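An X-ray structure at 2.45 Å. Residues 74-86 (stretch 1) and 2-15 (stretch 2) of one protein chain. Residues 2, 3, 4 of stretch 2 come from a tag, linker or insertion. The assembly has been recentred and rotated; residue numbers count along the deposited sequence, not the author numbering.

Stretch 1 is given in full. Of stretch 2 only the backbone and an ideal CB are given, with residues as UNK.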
# COMPACT_ATOMS: atom_id res chain seq x y z
N ARG A 74 -5.00 10.27 -13.22
CA ARG A 74 -4.74 10.51 -11.81
C ARG A 74 -3.74 11.65 -11.71
O ARG A 74 -2.63 11.56 -12.25
CB ARG A 74 -4.19 9.28 -11.10
CG ARG A 74 -3.86 9.59 -9.64
CD ARG A 74 -3.26 8.41 -8.90
NE ARG A 74 -4.20 7.31 -8.76
CZ ARG A 74 -5.18 7.28 -7.85
NH1 ARG A 74 -5.37 8.28 -7.01
NH2 ARG A 74 -5.99 6.23 -7.79
N ILE A 75 -4.14 12.73 -11.04
CA ILE A 75 -3.26 13.86 -10.80
C ILE A 75 -2.91 13.92 -9.33
O ILE A 75 -3.76 13.67 -8.47
CB ILE A 75 -3.93 15.16 -11.28
CG1 ILE A 75 -4.26 14.95 -12.77
CG2 ILE A 75 -3.01 16.38 -10.99
CD1 ILE A 75 -4.77 16.15 -13.49
N SER A 76 -1.66 14.25 -9.06
CA SER A 76 -1.19 14.24 -7.68
C SER A 76 -0.14 15.34 -7.53
O SER A 76 0.50 15.72 -8.51
CB SER A 76 -0.63 12.86 -7.33
OG SER A 76 0.65 12.70 -7.92
N VAL A 77 0.01 15.85 -6.31
CA VAL A 77 0.99 16.89 -6.02
C VAL A 77 1.83 16.48 -4.82
O VAL A 77 1.30 16.00 -3.80
CB VAL A 77 0.32 18.26 -5.76
CG1 VAL A 77 1.37 19.34 -5.54
CG2 VAL A 77 -0.62 18.65 -6.91
N ARG A 78 3.14 16.68 -4.94
CA ARG A 78 4.09 16.28 -3.91
C ARG A 78 4.82 17.50 -3.39
O ARG A 78 5.27 18.35 -4.17
CB ARG A 78 5.11 15.29 -4.46
CG ARG A 78 4.52 13.96 -4.86
CD ARG A 78 5.60 12.92 -5.05
NE ARG A 78 5.23 12.01 -6.12
CZ ARG A 78 5.98 11.01 -6.56
NH1 ARG A 78 7.16 10.77 -6.01
NH2 ARG A 78 5.53 10.25 -7.55
N SER A 79 4.94 17.57 -2.07
CA SER A 79 5.80 18.54 -1.42
C SER A 79 7.25 18.11 -1.59
O SER A 79 7.58 16.94 -1.42
CB SER A 79 5.48 18.64 0.07
OG SER A 79 4.24 19.28 0.31
N VAL A 80 8.12 19.06 -1.88
CA VAL A 80 9.55 18.79 -1.99
C VAL A 80 10.26 19.67 -0.97
O VAL A 80 9.98 20.87 -0.88
CB VAL A 80 10.08 19.06 -3.41
CG1 VAL A 80 11.54 18.66 -3.49
CG2 VAL A 80 9.27 18.28 -4.44
N THR A 81 11.13 19.05 -0.17
CA THR A 81 11.92 19.77 0.81
C THR A 81 13.24 20.20 0.16
O THR A 81 13.54 19.85 -0.98
CB THR A 81 12.16 18.91 2.05
OG1 THR A 81 13.03 17.83 1.71
CG2 THR A 81 10.85 18.33 2.57
N GLN A 82 14.08 20.93 0.91
CA GLN A 82 15.37 21.30 0.36
C GLN A 82 16.27 20.08 0.17
O GLN A 82 16.98 19.99 -0.84
CB GLN A 82 16.07 22.33 1.25
CG GLN A 82 17.34 22.89 0.63
CD GLN A 82 17.88 24.11 1.36
OE1 GLN A 82 17.62 24.29 2.54
NE2 GLN A 82 18.63 24.95 0.64
N ASN A 83 16.27 19.14 1.12
CA ASN A 83 17.04 17.91 0.91
C ASN A 83 16.49 17.05 -0.22
O ASN A 83 17.04 15.97 -0.48
CB ASN A 83 17.17 17.10 2.21
CG ASN A 83 15.89 17.07 3.03
OD1 ASN A 83 14.79 16.94 2.49
ND2 ASN A 83 16.03 17.16 4.35
N ARG A 84 15.41 17.48 -0.87
CA ARG A 84 14.71 16.82 -1.99
C ARG A 84 13.85 15.66 -1.51
O ARG A 84 13.43 14.83 -2.34
CB ARG A 84 15.65 16.36 -3.10
CG ARG A 84 16.67 17.42 -3.58
CD ARG A 84 16.01 18.70 -4.07
NE ARG A 84 15.37 18.52 -5.37
CZ ARG A 84 14.55 19.41 -5.93
NH1 ARG A 84 14.28 20.56 -5.32
NH2 ARG A 84 14.01 19.16 -7.12
N GLN A 85 13.58 15.54 -0.21
CA GLN A 85 12.60 14.57 0.26
C GLN A 85 11.19 15.03 -0.12
O GLN A 85 10.90 16.23 -0.18
CB GLN A 85 12.69 14.42 1.78
CG GLN A 85 13.66 13.36 2.27
CD GLN A 85 13.54 13.12 3.78
OE1 GLN A 85 13.84 14.01 4.58
NE2 GLN A 85 13.10 11.93 4.17
N THR A 86 10.31 14.07 -0.38
CA THR A 86 8.98 14.37 -0.89
C THR A 86 7.90 13.67 -0.06
O THR A 86 8.18 12.73 0.69
CB THR A 86 8.80 13.97 -2.37
OG1 THR A 86 8.99 12.56 -2.51
CG2 THR A 86 9.80 14.70 -3.26
N UNK A 2 12.16 7.76 -2.16
CA UNK A 2 11.96 7.20 -3.51
C UNK A 2 10.79 7.86 -4.25
O UNK A 2 10.99 8.78 -5.04
CB UNK A 2 11.72 5.69 -3.42
N UNK A 3 9.58 7.38 -3.99
CA UNK A 3 8.36 7.98 -4.52
C UNK A 3 7.54 8.64 -3.41
O UNK A 3 6.31 8.75 -3.51
CB UNK A 3 7.52 6.92 -5.24
N UNK A 4 8.21 9.09 -2.35
CA UNK A 4 7.54 9.71 -1.23
C UNK A 4 7.98 9.22 0.13
O UNK A 4 8.57 8.14 0.27
CB UNK A 4 6.03 9.50 -1.37
N UNK A 5 7.70 10.03 1.16
CA UNK A 5 8.01 9.69 2.54
C UNK A 5 6.84 10.13 3.41
O UNK A 5 6.21 11.16 3.15
CB UNK A 5 9.32 10.34 3.00
N UNK A 6 6.57 9.35 4.45
CA UNK A 6 5.50 9.68 5.38
C UNK A 6 5.80 10.94 6.19
O UNK A 6 4.87 11.63 6.63
CB UNK A 6 5.25 8.50 6.33
N UNK A 7 7.08 11.26 6.43
CA UNK A 7 7.41 12.40 7.30
C UNK A 7 6.97 13.73 6.69
O UNK A 7 6.38 14.57 7.37
CB UNK A 7 8.91 12.43 7.58
N UNK A 8 7.23 13.93 5.39
CA UNK A 8 6.98 15.21 4.73
C UNK A 8 5.50 15.56 4.67
O UNK A 8 4.73 14.90 3.97
CB UNK A 8 7.56 15.19 3.31
N UNK A 9 5.07 16.64 5.33
CA UNK A 9 3.69 17.13 5.17
C UNK A 9 3.35 17.37 3.70
O UNK A 9 4.20 17.79 2.90
CB UNK A 9 3.49 18.42 5.97
N UNK A 10 2.09 17.14 3.36
CA UNK A 10 1.64 17.08 1.98
C UNK A 10 0.63 18.19 1.67
O UNK A 10 -0.04 18.70 2.57
CB UNK A 10 1.02 15.71 1.69
N UNK A 11 0.50 18.58 0.40
CA UNK A 11 -0.48 19.61 0.05
C UNK A 11 -1.90 19.11 0.30
O UNK A 11 -2.15 17.91 0.42
CB UNK A 11 -0.32 20.03 -1.41
N UNK A 12 -2.82 20.06 0.40
CA UNK A 12 -4.22 19.76 0.68
C UNK A 12 -5.11 20.49 -0.33
O UNK A 12 -4.67 21.36 -1.08
CB UNK A 12 -4.59 20.16 2.11
N UNK A 13 -6.39 20.12 -0.32
CA UNK A 13 -7.43 20.80 -1.09
C UNK A 13 -7.10 20.83 -2.58
O UNK A 13 -7.35 21.82 -3.28
CB UNK A 13 -7.62 22.23 -0.57
N UNK A 14 -6.57 19.72 -3.08
CA UNK A 14 -6.35 19.54 -4.51
C UNK A 14 -7.66 19.71 -5.26
O UNK A 14 -8.68 19.09 -4.93
CB UNK A 14 -5.74 18.17 -4.80
N UNK A 15 -7.65 20.59 -6.26
CA UNK A 15 -8.87 20.98 -6.97
C UNK A 15 -8.63 21.00 -8.47
O UNK A 15 -7.63 21.56 -8.93
CB UNK A 15 -9.36 22.35 -6.50

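Stretch 2 first meets the end of stretch 1 at T86, beyond the type I turn from T81 to R84, and then runs back along strand 74-81 in roughly the opposite direction, its own strand 12-15 at 144° to that strand. Its register is fixed by two CA pairs: S79 CA lies 5.6 Å from the CA of position 10. T86 CA lies 4.9 Å from the CA of position 4.

Position 2 points away, with nothing of stretch 1 within 5.5 Å of the ideal CB, so almost any residue would suit. It is P2, from the tag.

At position 3, CA-to-CB also points away overall, yet the ideal CB lies 3.9 Å from R78 NH1. A polar, acidic or flexible aliphatic side chain would be plausible. The tag residue is L3, poorly ordered, its CD2 3.5 Å from R78 NH1. Its carbonyl O lies over one face of the guanidinium, 3.3 Å from R78 NH1, at an angle too poor for a hydrogen bond.

Position 4 is decided by its backbone: at phi/psi of 134/160 a CB would be jammed against the carbonyl O of the residue before. Glycine is called for, and the tag supplies G4, whose CA packs 3.4 Å from T86 OG1.

Position 5 points toward stretch 1, its ideal CB 3.5 Å from T86 O, which favours a small side chain, possibly polar. It is S5. Its backbone N gives a weak hydrogen bond to T86 O (2.8 Å, 127°), while S5 OG, at chi1 t, accepts one from the backbone N of position 7 (3.1 Å).

Position 6 points away into space free of stretch 1; a polar residue is a reasonable choice, and it is D6.

Position 7 points sideways, with room toward the Q85 side chain for many polar groups. It is N7, whose side-chain end turns nearer to Q85.

Position 8 points toward stretch 1. Its ideal CB is 3.6 Å from T86 O and 4.6 Å from T81 CG2, so a compact aliphatic such as valine, isoleucine or threonine would suit. V8, at chi1 t, uses both methyls: CG1 reaches S79 CB at 3.8 Å, and CG2 reaches T81 CG2 at 3.9 Å and Q85 CB at 4.0 Å.

Position 9 points away, so its side chain is little constrained; phi of -54° permits proline. P9 contributes through its backbone: S79 OG donates to P9 O at 3.0 Å.

Position 10 is sideways, with its ideal CB 5.0 Å from S79 OG; small residues fit easily. It is A10.

Position 11 points toward V77 and S79, its ideal CB 4.5 Å from V77 CG1. With phi at -66°, proline or valine would suit. In P11 the ring packs CG against V77 CG1 at 3.8 Å, and CD lies 3.6 Å from V77 O.

Positions 12, 13 and 15 are out of reach and unconstrained by stretch 1; they are K12, H13 and T15.

Position 14 points toward stretch 1 across a gap wider than 5.5 Å from its ideal CB, so a longer apolar chain is needed: leucine, isoleucine or methionine. L14 spans it, CD1 4.1 Å from V77 CG2 and CD2 3.7 Å from I75 O.

Stretch 2, residues 2-15: PLGSDNVPAPKHLT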
# COMPACT_ATOMS: atom_id res chain seq x y z
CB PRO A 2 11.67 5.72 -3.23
CG PRO A 2 11.25 5.66 -1.78
CD PRO A 2 12.03 6.75 -1.11
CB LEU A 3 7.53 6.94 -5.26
CG LEU A 3 7.97 6.65 -6.70
CD1 LEU A 3 6.79 6.16 -7.53
CD2 LEU A 3 8.61 7.87 -7.35
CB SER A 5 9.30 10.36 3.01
OG SER A 5 9.36 10.43 4.43
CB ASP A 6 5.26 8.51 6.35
CG ASP A 6 4.73 7.24 5.67
OD1 ASP A 6 5.03 6.99 4.48
OD2 ASP A 6 4.02 6.46 6.35
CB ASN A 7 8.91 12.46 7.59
CG ASN A 7 9.55 11.10 7.72
OD1 ASN A 7 10.48 10.78 6.97
ND2 ASN A 7 9.09 10.30 8.68
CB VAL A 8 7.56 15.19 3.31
CG1 VAL A 8 7.21 16.46 2.59
CG2 VAL A 8 9.07 14.97 3.36
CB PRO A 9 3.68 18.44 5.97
CG PRO A 9 4.76 18.29 6.96
CD PRO A 9 5.83 17.45 6.31
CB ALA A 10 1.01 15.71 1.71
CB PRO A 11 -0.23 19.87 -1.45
CG PRO A 11 1.06 19.13 -1.79
CD PRO A 11 1.13 17.99 -0.80
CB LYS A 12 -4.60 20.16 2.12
CG LYS A 12 -3.54 19.77 3.17
CD LYS A 12 -3.71 20.55 4.49
CE LYS A 12 -5.14 20.98 4.73
NZ LYS A 12 -5.44 21.24 6.18
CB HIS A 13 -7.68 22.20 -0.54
CG HIS A 13 -8.17 22.20 0.88
ND1 HIS A 13 -7.37 22.54 1.94
CD2 HIS A 13 -9.37 21.85 1.40
CE1 HIS A 13 -8.06 22.44 3.07
NE2 HIS A 13 -9.28 22.02 2.76
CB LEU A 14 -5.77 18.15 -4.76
CG LEU A 14 -5.45 17.80 -6.19
CD1 LEU A 14 -4.67 18.94 -6.82
CD2 LEU A 14 -4.69 16.48 -6.29
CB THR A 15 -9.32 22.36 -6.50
OG1 THR A 15 -9.60 22.32 -5.10
CG2 THR A 15 -10.56 22.81 -7.25
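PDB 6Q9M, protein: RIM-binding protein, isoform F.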